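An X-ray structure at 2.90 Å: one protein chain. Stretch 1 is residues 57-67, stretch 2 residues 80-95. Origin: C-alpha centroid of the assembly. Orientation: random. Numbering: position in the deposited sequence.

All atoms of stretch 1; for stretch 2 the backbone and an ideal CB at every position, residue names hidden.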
ATOM      1  N   TRP A  57      -7.879   9.575 -17.994  1.00 42.79           N
ATOM      2  CA  TRP A  57      -8.053  11.011 -17.897  1.00 40.43           C
ATOM      3  C   TRP A  57      -9.518  11.286 -18.207  1.00 40.36           C
ATOM      4  O   TRP A  57     -10.190  10.464 -18.834  1.00 40.29           O
ATOM      5  CB  TRP A  57      -7.150  11.721 -18.903  1.00 37.79           C
ATOM      6  CG  TRP A  57      -5.697  11.716 -18.525  1.00 34.97           C
ATOM      7  CD1 TRP A  57      -5.179  11.690 -17.263  1.00 33.14           C
ATOM      8  CD2 TRP A  57      -4.582  11.868 -19.411  1.00 34.08           C
ATOM      9  NE1 TRP A  57      -3.813  11.829 -17.305  1.00 32.87           N
ATOM     10  CE2 TRP A  57      -3.420  11.940 -18.611  1.00 32.37           C
ATOM     11  CE3 TRP A  57      -4.455  11.953 -20.807  1.00 33.92           C
ATOM     12  CZ2 TRP A  57      -2.150  12.094 -19.150  1.00 31.18           C
ATOM     13  CZ3 TRP A  57      -3.187  12.111 -21.351  1.00 34.33           C
ATOM     14  CH2 TRP A  57      -2.049  12.180 -20.518  1.00 33.39           C
ATOM     15  N   ARG A  58     -10.011  12.430 -17.759  1.00 40.40           N
ATOM     16  CA  ARG A  58     -11.402  12.788 -17.978  1.00 43.10           C
ATOM     17  C   ARG A  58     -11.701  13.342 -19.376  1.00 42.64           C
ATOM     18  O   ARG A  58     -12.767  13.090 -19.926  1.00 42.07           O
ATOM     19  CB  ARG A  58     -11.847  13.813 -16.933  1.00 47.24           C
ATOM     20  CG  ARG A  58     -11.820  13.346 -15.479  1.00 52.10           C
ATOM     21  CD  ARG A  58     -12.917  12.344 -15.157  1.00 57.08           C
ATOM     22  NE  ARG A  58     -13.178  12.296 -13.716  1.00 62.20           N
ATOM     23  CZ  ARG A  58     -13.904  11.357 -13.106  1.00 64.68           C
ATOM     24  NH1 ARG A  58     -14.453  10.365 -13.807  1.00 64.96           N
ATOM     25  NH2 ARG A  58     -14.089  11.415 -11.787  1.00 64.88           N
ATOM     26  N   TRP A  59     -10.765  14.098 -19.945  1.00 42.25           N
ATOM     27  CA  TRP A  59     -10.956  14.688 -21.261  1.00 40.93           C
ATOM     28  C   TRP A  59      -9.708  14.541 -22.104  1.00 40.13           C
ATOM     29  O   TRP A  59      -8.645  14.222 -21.598  1.00 40.36           O
ATOM     30  CB  TRP A  59     -11.239  16.183 -21.122  1.00 41.52           C
ATOM     31  CG  TRP A  59      -9.968  16.999 -20.971  1.00 41.23           C
ATOM     32  CD1 TRP A  59      -9.006  17.269 -21.946  1.00 41.62           C
ATOM     33  CD2 TRP A  59      -9.466  17.538 -19.768  1.00 38.97           C
ATOM     34  NE1 TRP A  59      -7.934  17.932 -21.391  1.00 39.44           N
ATOM     35  CE2 TRP A  59      -8.191  18.113 -20.058  1.00 39.86           C
ATOM     36  CE3 TRP A  59      -9.957  17.594 -18.468  1.00 37.48           C
ATOM     37  CZ2 TRP A  59      -7.418  18.729 -19.090  1.00 40.07           C
ATOM     38  CZ3 TRP A  59      -9.191  18.208 -17.501  1.00 39.75           C
ATOM     39  CH2 TRP A  59      -7.929  18.770 -17.814  1.00 41.47           C
ATOM     40  N   GLY A  60      -9.841  14.847 -23.387  1.00 40.89           N
ATOM     41  CA  GLY A  60      -8.713  14.801 -24.302  1.00 42.81           C
ATOM     42  C   GLY A  60      -8.866  15.912 -25.334  1.00 43.94           C
ATOM     43  O   GLY A  60      -9.935  16.528 -25.431  1.00 44.32           O
ATOM     44  N   VAL A  61      -7.815  16.177 -26.107  1.00 43.86           N
ATOM     45  CA  VAL A  61      -7.863  17.226 -27.132  1.00 43.11           C
ATOM     46  C   VAL A  61      -7.875  16.602 -28.518  1.00 42.74           C
ATOM     47  O   VAL A  61      -6.915  15.940 -28.901  1.00 41.73           O
ATOM     48  CB  VAL A  61      -6.638  18.178 -27.034  1.00 42.89           C
ATOM     49  CG1 VAL A  61      -6.637  19.144 -28.211  1.00 42.46           C
ATOM     50  CG2 VAL A  61      -6.655  18.934 -25.709  1.00 40.58           C
ATOM     51  N   LEU A  62      -8.951  16.827 -29.269  1.00 43.20           N
ATOM     52  CA  LEU A  62      -9.076  16.268 -30.612  1.00 44.77           C
ATOM     53  C   LEU A  62      -8.059  16.847 -31.584  1.00 45.99           C
ATOM     54  O   LEU A  62      -7.938  18.068 -31.696  1.00 46.31           O
ATOM     55  CB  LEU A  62     -10.460  16.537 -31.172  1.00 45.17           C
ATOM     56  CG  LEU A  62     -11.103  15.425 -32.010  1.00 47.26           C
ATOM     57  CD1 LEU A  62     -12.034  16.076 -33.035  1.00 47.66           C
ATOM     58  CD2 LEU A  62     -10.044  14.572 -32.721  1.00 47.73           C
ATOM     59  N   VAL A  63      -7.340  15.976 -32.293  1.00 46.59           N
ATOM     60  CA  VAL A  63      -6.343  16.424 -33.266  1.00 47.63           C
ATOM     61  C   VAL A  63      -6.179  15.492 -34.461  1.00 49.27           C
ATOM     62  O   VAL A  63      -6.144  14.273 -34.307  1.00 49.75           O
ATOM     63  CB  VAL A  63      -4.972  16.577 -32.624  1.00 46.96           C
ATOM     64  CG1 VAL A  63      -3.981  17.112 -33.654  1.00 45.25           C
ATOM     65  CG2 VAL A  63      -5.065  17.503 -31.424  1.00 45.94           C
ATOM     66  N   GLY A  64      -6.062  16.069 -35.653  1.00 50.75           N
ATOM     67  CA  GLY A  64      -5.890  15.258 -36.846  1.00 52.32           C
ATOM     68  C   GLY A  64      -7.048  15.280 -37.828  1.00 53.40           C
ATOM     69  O   GLY A  64      -6.977  14.665 -38.893  1.00 53.46           O
ATOM     70  N   VAL A  65      -8.126  15.972 -37.480  1.00 54.22           N
ATOM     71  CA  VAL A  65      -9.278  16.061 -38.367  1.00 56.09           C
ATOM     72  C   VAL A  65      -8.830  16.498 -39.775  1.00 57.63           C
ATOM     73  O   VAL A  65      -9.402  16.084 -40.777  1.00 57.41           O
ATOM     74  CB  VAL A  65     -10.309  17.083 -37.830  1.00 55.66           C
ATOM     75  CG1 VAL A  65     -11.681  16.816 -38.443  1.00 54.73           C
ATOM     76  CG2 VAL A  65     -10.350  17.024 -36.316  1.00 53.81           C
ATOM     77  N   GLU A  66      -7.801  17.335 -39.841  1.00 59.20           N
ATOM     78  CA  GLU A  66      -7.286  17.816 -41.119  1.00 61.55           C
ATOM     79  C   GLU A  66      -6.770  16.662 -41.972  1.00 62.06           C
ATOM     80  O   GLU A  66      -7.390  16.293 -42.968  1.00 62.22           O
ATOM     81  CB  GLU A  66      -6.158  18.819 -40.887  1.00 63.32           C
ATOM     82  CG  GLU A  66      -5.986  19.855 -41.993  1.00 64.79           C
ATOM     83  CD  GLU A  66      -5.006  20.958 -41.603  1.00 67.04           C
ATOM     84  OE1 GLU A  66      -3.822  20.877 -42.016  1.00 66.89           O
ATOM     85  OE2 GLU A  66      -5.424  21.897 -40.871  1.00 67.45           O
ATOM     86  N   GLU A  67      -5.633  16.092 -41.579  1.00 61.95           N
ATOM     87  CA  GLU A  67      -5.062  14.983 -42.322  1.00 61.54           C
ATOM     88  C   GLU A  67      -6.100  13.938 -42.714  1.00 61.00           C
ATOM     89  O   GLU A  67      -6.011  13.355 -43.785  1.00 61.72           O
ATOM     90  CB  GLU A  67      -3.960  14.295 -41.523  1.00 62.40           C
ATOM     91  CG  GLU A  67      -2.752  15.153 -41.218  1.00 65.67           C
ATOM     92  CD  GLU A  67      -1.551  14.313 -40.808  1.00 67.59           C
ATOM     93  OE1 GLU A  67      -1.716  13.401 -39.974  1.00 69.18           O
ATOM     94  OE2 GLU A  67      -0.438  14.560 -41.311  1.00 69.56           O
ATOM     95  N   UNK A  80     -18.354  13.628 -41.423  1.00 67.61           N
ATOM     96  CA  UNK A  80     -18.747  14.671 -40.478  1.00 66.73           C
ATOM     97  C   UNK A  80     -17.732  14.623 -39.340  1.00 64.50           C
ATOM     98  O   UNK A  80     -17.160  13.567 -39.052  1.00 64.77           O
ATOM     99  CB  UNK A  80     -20.178  14.478 -39.972  1.00 66.73           C
ATOM    100  N   UNK A  81     -17.492  15.754 -38.697  1.00 61.36           N
ATOM    101  CA  UNK A  81     -16.519  15.767 -37.617  1.00 59.26           C
ATOM    102  C   UNK A  81     -16.688  16.941 -36.662  1.00 58.05           C
ATOM    103  O   UNK A  81     -17.557  17.798 -36.842  1.00 57.86           O
ATOM    104  CB  UNK A  81     -15.106  15.788 -38.202  1.00 59.26           C
ATOM    105  N   UNK A  82     -15.855  16.944 -35.628  1.00 55.80           N
ATOM    106  CA  UNK A  82     -15.837  18.009 -34.648  1.00 54.03           C
ATOM    107  C   UNK A  82     -14.681  18.877 -35.099  1.00 52.27           C
ATOM    108  O   UNK A  82     -13.760  18.400 -35.750  1.00 52.02           O
ATOM    109  CB  UNK A  82     -15.684  17.505 -33.211  1.00 54.03           C
ATOM    110  N   UNK A  83     -14.713  20.169 -34.777  1.00 51.44           N
ATOM    111  CA  UNK A  83     -13.595  21.017 -35.205  1.00 49.99           C
ATOM    112  C   UNK A  83     -12.294  20.607 -34.516  1.00 49.14           C
ATOM    113  O   UNK A  83     -12.256  20.381 -33.305  1.00 47.67           O
ATOM    114  CB  UNK A  83     -13.900  22.487 -34.912  1.00 49.99           C
ATOM    115  N   UNK A  84     -11.225  20.499 -35.292  1.00 49.09           N
ATOM    116  CA  UNK A  84      -9.952  20.107 -34.715  1.00 49.09           C
ATOM    117  C   UNK A  84      -9.675  20.968 -33.484  1.00 48.56           C
ATOM    118  O   UNK A  84      -9.911  22.174 -33.495  1.00 48.72           O
ATOM    119  CB  UNK A  84      -8.824  20.237 -35.740  1.00 49.09           C
ATOM    120  N   UNK A  85      -9.212  20.328 -32.411  1.00 47.70           N
ATOM    121  CA  UNK A  85      -8.916  21.046 -31.189  1.00 46.28           C
ATOM    122  C   UNK A  85     -10.030  20.977 -30.164  1.00 45.59           C
ATOM    123  O   UNK A  85      -9.858  21.411 -29.032  1.00 45.98           O
ATOM    124  CB  UNK A  85      -8.613  22.510 -31.514  1.00 46.28           C
ATOM    125  N   UNK A  86     -11.177  20.437 -30.551  1.00 44.61           N
ATOM    126  CA  UNK A  86     -12.294  20.316 -29.623  1.00 45.04           C
ATOM    127  C   UNK A  86     -11.972  19.392 -28.442  1.00 45.30           C
ATOM    128  O   UNK A  86     -11.308  18.359 -28.587  1.00 45.20           O
ATOM    129  CB  UNK A  86     -13.529  19.800 -30.364  1.00 45.04           C
ATOM    130  N   UNK A  87     -12.451  19.768 -27.265  1.00 45.15           N
ATOM    131  CA  UNK A  87     -12.241  18.950 -26.091  1.00 45.29           C
ATOM    132  C   UNK A  87     -13.296  17.879 -26.241  1.00 46.19           C
ATOM    133  O   UNK A  87     -14.439  18.190 -26.561  1.00 47.69           O
ATOM    134  CB  UNK A  87     -12.350  19.727 -24.778  1.00 45.29           C
ATOM    135  N   UNK A  88     -12.927  16.623 -26.041  1.00 46.80           N
ATOM    136  CA  UNK A  88     -13.904  15.541 -26.162  1.00 47.03           C
ATOM    137  C   UNK A  88     -13.835  14.533 -25.016  1.00 46.90           C
ATOM    138  O   UNK A  88     -13.001  14.630 -24.112  1.00 45.85           O
ATOM    139  CB  UNK A  88     -13.699  14.811 -27.491  1.00 47.03           C
ATOM    140  N   UNK A  89     -14.711  13.540 -25.081  1.00 47.91           N
ATOM    141  CA  UNK A  89     -14.777  12.523 -24.046  1.00 48.47           C
ATOM    142  C   UNK A  89     -15.030  11.139 -24.608  1.00 49.17           C
ATOM    143  O   UNK A  89     -15.261  10.959 -25.805  1.00 49.16           O
ATOM    144  CB  UNK A  89     -15.870  12.876 -23.035  1.00 48.47           C
ATOM    145  N   UNK A  90     -14.969  10.129 -23.739  1.00 50.37           N
ATOM    146  CA  UNK A  90     -15.211   8.764 -24.210  1.00 50.97           C
ATOM    147  C   UNK A  90     -16.659   8.615 -24.662  1.00 51.09           C
ATOM    148  O   UNK A  90     -17.535   9.330 -24.197  1.00 52.17           O
ATOM    149  CB  UNK A  90     -14.888   7.746 -23.114  1.00 50.97           C
ATOM    150  N   UNK A  91     -16.895   7.692 -25.578  1.00 52.37           N
ATOM    151  CA  UNK A  91     -18.235   7.413 -26.100  1.00 53.69           C
ATOM    152  C   UNK A  91     -18.842   8.489 -26.974  1.00 53.11           C
ATOM    153  O   UNK A  91     -19.919   8.309 -27.528  1.00 52.19           O
ATOM    154  CB  UNK A  91     -19.184   7.158 -24.927  1.00 53.69           C
ATOM    155  N   UNK A  92     -18.133   9.600 -27.113  1.00 53.51           N
ATOM    156  CA  UNK A  92     -18.594  10.678 -27.969  1.00 53.57           C
ATOM    157  C   UNK A  92     -17.882  10.588 -29.321  1.00 53.12           C
ATOM    158  O   UNK A  92     -16.650  10.689 -29.394  1.00 52.12           O
ATOM    159  CB  UNK A  92     -18.350  12.037 -27.311  1.00 53.57           C
ATOM    160  N   UNK A  93     -18.644  10.382 -30.404  1.00 52.43           N
ATOM    161  CA  UNK A  93     -18.040  10.295 -31.736  1.00 52.83           C
ATOM    162  C   UNK A  93     -17.339  11.604 -32.085  1.00 52.91           C
ATOM    163  O   UNK A  93     -17.927  12.675 -32.022  1.00 52.90           O
ATOM    164  CB  UNK A  93     -19.099   9.963 -32.789  1.00 52.83           C
ATOM    165  N   UNK A  94     -16.072  11.518 -32.442  1.00 52.98           N
ATOM    166  CA  UNK A  94     -15.336  12.708 -32.787  1.00 53.04           C
ATOM    167  C   UNK A  94     -15.307  12.870 -34.301  1.00 54.93           C
ATOM    168  O   UNK A  94     -14.922  13.923 -34.815  1.00 55.40           O
ATOM    169  CB  UNK A  94     -13.918  12.653 -32.215  1.00 53.04           C
ATOM    170  N   UNK A  95     -15.721  11.821 -35.012  1.00 56.58           N
ATOM    171  CA  UNK A  95     -15.753  11.827 -36.479  1.00 57.07           C
ATOM    172  C   UNK A  95     -16.564  10.640 -37.002  1.00 57.62           C
ATOM    173  O   UNK A  95     -16.432   9.522 -36.499  1.00 58.22           O
ATOM    174  CB  UNK A  95     -14.333  11.789 -37.048  1.00 57.07           C
TER

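Position 80 lies beyond reach of stretch 1, which sets no rule there; it is Tyr-80. At 81 the CA-to-CB bond points toward stretch 1, with the ideal CB 3.6 Å from Val-65 CG1. Something small and apolar suits, and Ala-81 supplies it. Position 82 points sideways, its ideal CB near Leu-62 CD1, so an apolar stem is wanted and the rest may leave. Met-82 does this: its CB lies 3.8 Å from Leu-62 CD1 and its end leads away. Position 83 points away, so many residues would suit; it is Pro-83, opening a type II turn.

Position 84 carries the most information. Its CB points sideways, 3.6 Å from Val-65 CG2, but nearby the chain enters a helix whose first amide groups lack acceptors from a preceding turn. A side chain long enough to offer an acceptor would suit: Glu or Gln. Glu-84, extended with chi1 and chi2 both t, accepts from Gly-64 N at OE1 (3.0 Å) and from Glu-66 N at OE2 (3.0 Å). One carboxylate thus bridges the helix start, although its OE2 also sits 4.5 Å from the like-charged Glu-66 OE2.

At 85, phi/psi of 98/-8 would jam a CB against the preceding carbonyl, so glycine is called for. Gly-85 N donates to Leu-62 O at 2.7 Å. Position 86 points sideways; small or medium side chains would suit, polar or not. Thr-86 OG1 donates to Pro-83 O at 2.5 Å, alongside the turn's backbone bond from Thr-86 N, while Thr-86 O accepts from Leu-62 N at 2.9 Å.

Position 87 shares a sheet face with Val-61. A beta-branched or longer aliphatic fits; Ile-87 puts CG2 3.8 Å from Trp-59 CB and CD1 3.9 Å from Val-61 CG2.

Position 88 pairs with Gly-60, whose missing side chain leaves room for a ring. Phe-88, chi1 p, places its ring there, with Leu-62 N at the ring edge: a CB on Gly-60 would be only 3.0 Å from Phe-88 CE1. Backbone bonds run both ways, Gly-60 N to Phe-88 O at 3.2 Å and Phe-88 N to Gly-60 O at 3.1 Å.

At 89 the ideal CB is 4.4 Å from Arg-58 O, an acceptor inviting a donor. His-89 gives a weak bond from ND1 to that Arg-58 O at 3.3 Å.

Positions 89 to 92 form a type II turn: phi -66° at 90 suits proline among others, and Pro-90 CD lies 4.2 Å from Arg-58 O; positive phi at 91 favours glycine or asparagine, yet it is Tyr-91. Stretch 1 is out of reach from 91 to 93, leaving 92 and 93 free; they are Glu-92 and Pro-93. Position 94 points toward Leu-62, favouring a compact aliphatic; Val-94 CB sits 4.0 Å from Leu-62 CG. Position 95 also points toward stretch 1, without close contact, so a larger apolar residue has room; it is Leu-95.

Stretch 2, residues 80-95: YAMPEGTIFHPYEPVL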
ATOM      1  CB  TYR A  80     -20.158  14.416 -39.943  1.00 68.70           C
ATOM      2  CG  TYR A  80     -21.120  13.897 -40.989  1.00 71.20           C
ATOM      3  CD1 TYR A  80     -20.961  12.619 -41.528  1.00 72.72           C
ATOM      4  CD2 TYR A  80     -22.201  14.667 -41.421  1.00 71.39           C
ATOM      5  CE1 TYR A  80     -21.855  12.113 -42.469  1.00 74.33           C
ATOM      6  CE2 TYR A  80     -23.107  14.170 -42.362  1.00 73.09           C
ATOM      7  CZ  TYR A  80     -22.930  12.888 -42.881  1.00 74.54           C
ATOM      8  OH  TYR A  80     -23.831  12.358 -43.788  1.00 75.54           O
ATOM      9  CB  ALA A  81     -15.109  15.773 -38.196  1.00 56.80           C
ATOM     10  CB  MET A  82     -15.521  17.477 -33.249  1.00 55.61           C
ATOM     11  CG  MET A  82     -16.601  16.650 -32.563  1.00 56.18           C
ATOM     12  SD  MET A  82     -16.117  16.317 -30.825  1.00 56.61           S
ATOM     13  CE  MET A  82     -17.535  15.368 -30.274  1.00 57.24           C
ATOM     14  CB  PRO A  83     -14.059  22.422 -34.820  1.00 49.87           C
ATOM     15  CG  PRO A  83     -15.034  22.176 -33.681  1.00 50.27           C
ATOM     16  CD  PRO A  83     -15.785  20.961 -34.150  1.00 51.01           C
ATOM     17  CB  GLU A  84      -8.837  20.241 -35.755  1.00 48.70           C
ATOM     18  CG  GLU A  84      -7.499  19.669 -35.322  1.00 51.12           C
ATOM     19  CD  GLU A  84      -6.627  19.236 -36.505  1.00 54.53           C
ATOM     20  OE1 GLU A  84      -5.431  18.907 -36.296  1.00 55.20           O
ATOM     21  OE2 GLU A  84      -7.140  19.213 -37.648  1.00 56.66           O
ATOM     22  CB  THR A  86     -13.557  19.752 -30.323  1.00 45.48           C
ATOM     23  OG1 THR A  86     -13.924  20.602 -31.408  1.00 44.95           O
ATOM     24  CG2 THR A  86     -14.724  19.655 -29.349  1.00 44.18           C
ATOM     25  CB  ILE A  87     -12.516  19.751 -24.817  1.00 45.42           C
ATOM     26  CG1 ILE A  87     -11.537  20.934 -24.739  1.00 45.78           C
ATOM     27  CG2 ILE A  87     -12.447  18.844 -23.593  1.00 43.39           C
ATOM     28  CD1 ILE A  87     -10.064  20.553 -24.786  1.00 43.52           C
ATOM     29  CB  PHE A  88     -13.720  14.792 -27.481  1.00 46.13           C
ATOM     30  CG  PHE A  88     -12.548  13.870 -27.477  1.00 45.51           C
ATOM     31  CD1 PHE A  88     -11.265  14.365 -27.593  1.00 44.85           C
ATOM     32  CD2 PHE A  88     -12.726  12.507 -27.308  1.00 45.19           C
ATOM     33  CE1 PHE A  88     -10.184  13.517 -27.542  1.00 45.22           C
ATOM     34  CE2 PHE A  88     -11.650  11.656 -27.257  1.00 44.07           C
ATOM     35  CZ  PHE A  88     -10.380  12.158 -27.374  1.00 44.59           C
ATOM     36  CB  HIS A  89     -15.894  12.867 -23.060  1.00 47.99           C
ATOM     37  CG  HIS A  89     -15.878  14.294 -22.607  1.00 47.73           C
ATOM     38  ND1 HIS A  89     -14.891  14.803 -21.792  1.00 48.14           N
ATOM     39  CD2 HIS A  89     -16.722  15.322 -22.863  1.00 47.41           C
ATOM     40  CE1 HIS A  89     -15.131  16.081 -21.559  1.00 47.87           C
ATOM     41  NE2 HIS A  89     -16.236  16.421 -22.199  1.00 46.79           N
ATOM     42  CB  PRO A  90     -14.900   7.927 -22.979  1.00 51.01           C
ATOM     43  CG  PRO A  90     -13.833   8.733 -22.290  1.00 49.95           C
ATOM     44  CD  PRO A  90     -14.379  10.127 -22.386  1.00 49.41           C
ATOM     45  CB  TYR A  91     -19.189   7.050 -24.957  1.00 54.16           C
ATOM     46  CG  TYR A  91     -18.745   5.787 -24.257  1.00 54.52           C
ATOM     47  CD1 TYR A  91     -17.721   5.815 -23.304  1.00 54.84           C
ATOM     48  CD2 TYR A  91     -19.274   4.554 -24.620  1.00 54.06           C
ATOM     49  CE1 TYR A  91     -17.227   4.641 -22.734  1.00 55.57           C
ATOM     50  CE2 TYR A  91     -18.790   3.367 -24.061  1.00 55.70           C
ATOM     51  CZ  TYR A  91     -17.761   3.415 -23.120  1.00 56.44           C
ATOM     52  OH  TYR A  91     -17.247   2.243 -22.604  1.00 54.36           O
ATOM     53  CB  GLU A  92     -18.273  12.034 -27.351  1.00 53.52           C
ATOM     54  CG  GLU A  92     -18.844  12.252 -25.988  1.00 54.89           C
ATOM     55  CD  GLU A  92     -18.335  13.538 -25.376  1.00 56.47           C
ATOM     56  OE1 GLU A  92     -17.384  14.124 -25.956  1.00 54.93           O
ATOM     57  OE2 GLU A  92     -18.881  13.952 -24.316  1.00 57.00           O
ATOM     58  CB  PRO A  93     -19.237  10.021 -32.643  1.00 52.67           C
ATOM     59  CG  PRO A  93     -20.375  10.647 -31.900  1.00 51.52           C
ATOM     60  CD  PRO A  93     -20.104  10.220 -30.484  1.00 51.55           C
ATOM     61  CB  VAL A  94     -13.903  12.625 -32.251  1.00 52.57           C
ATOM     62  CG1 VAL A  94     -13.919  12.564 -30.734  1.00 51.57           C
ATOM     63  CG2 VAL A  94     -13.204  11.412 -32.838  1.00 51.50           C
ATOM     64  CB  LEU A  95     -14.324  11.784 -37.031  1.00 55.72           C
ATOM     65  CG  LEU A  95     -14.150  11.624 -38.544  1.00 56.09           C
ATOM     66  CD1 LEU A  95     -12.745  12.056 -38.956  1.00 55.14           C
ATOM     67  CD2 LEU A  95     -14.411  10.176 -38.941  1.00 54.77           C
TER
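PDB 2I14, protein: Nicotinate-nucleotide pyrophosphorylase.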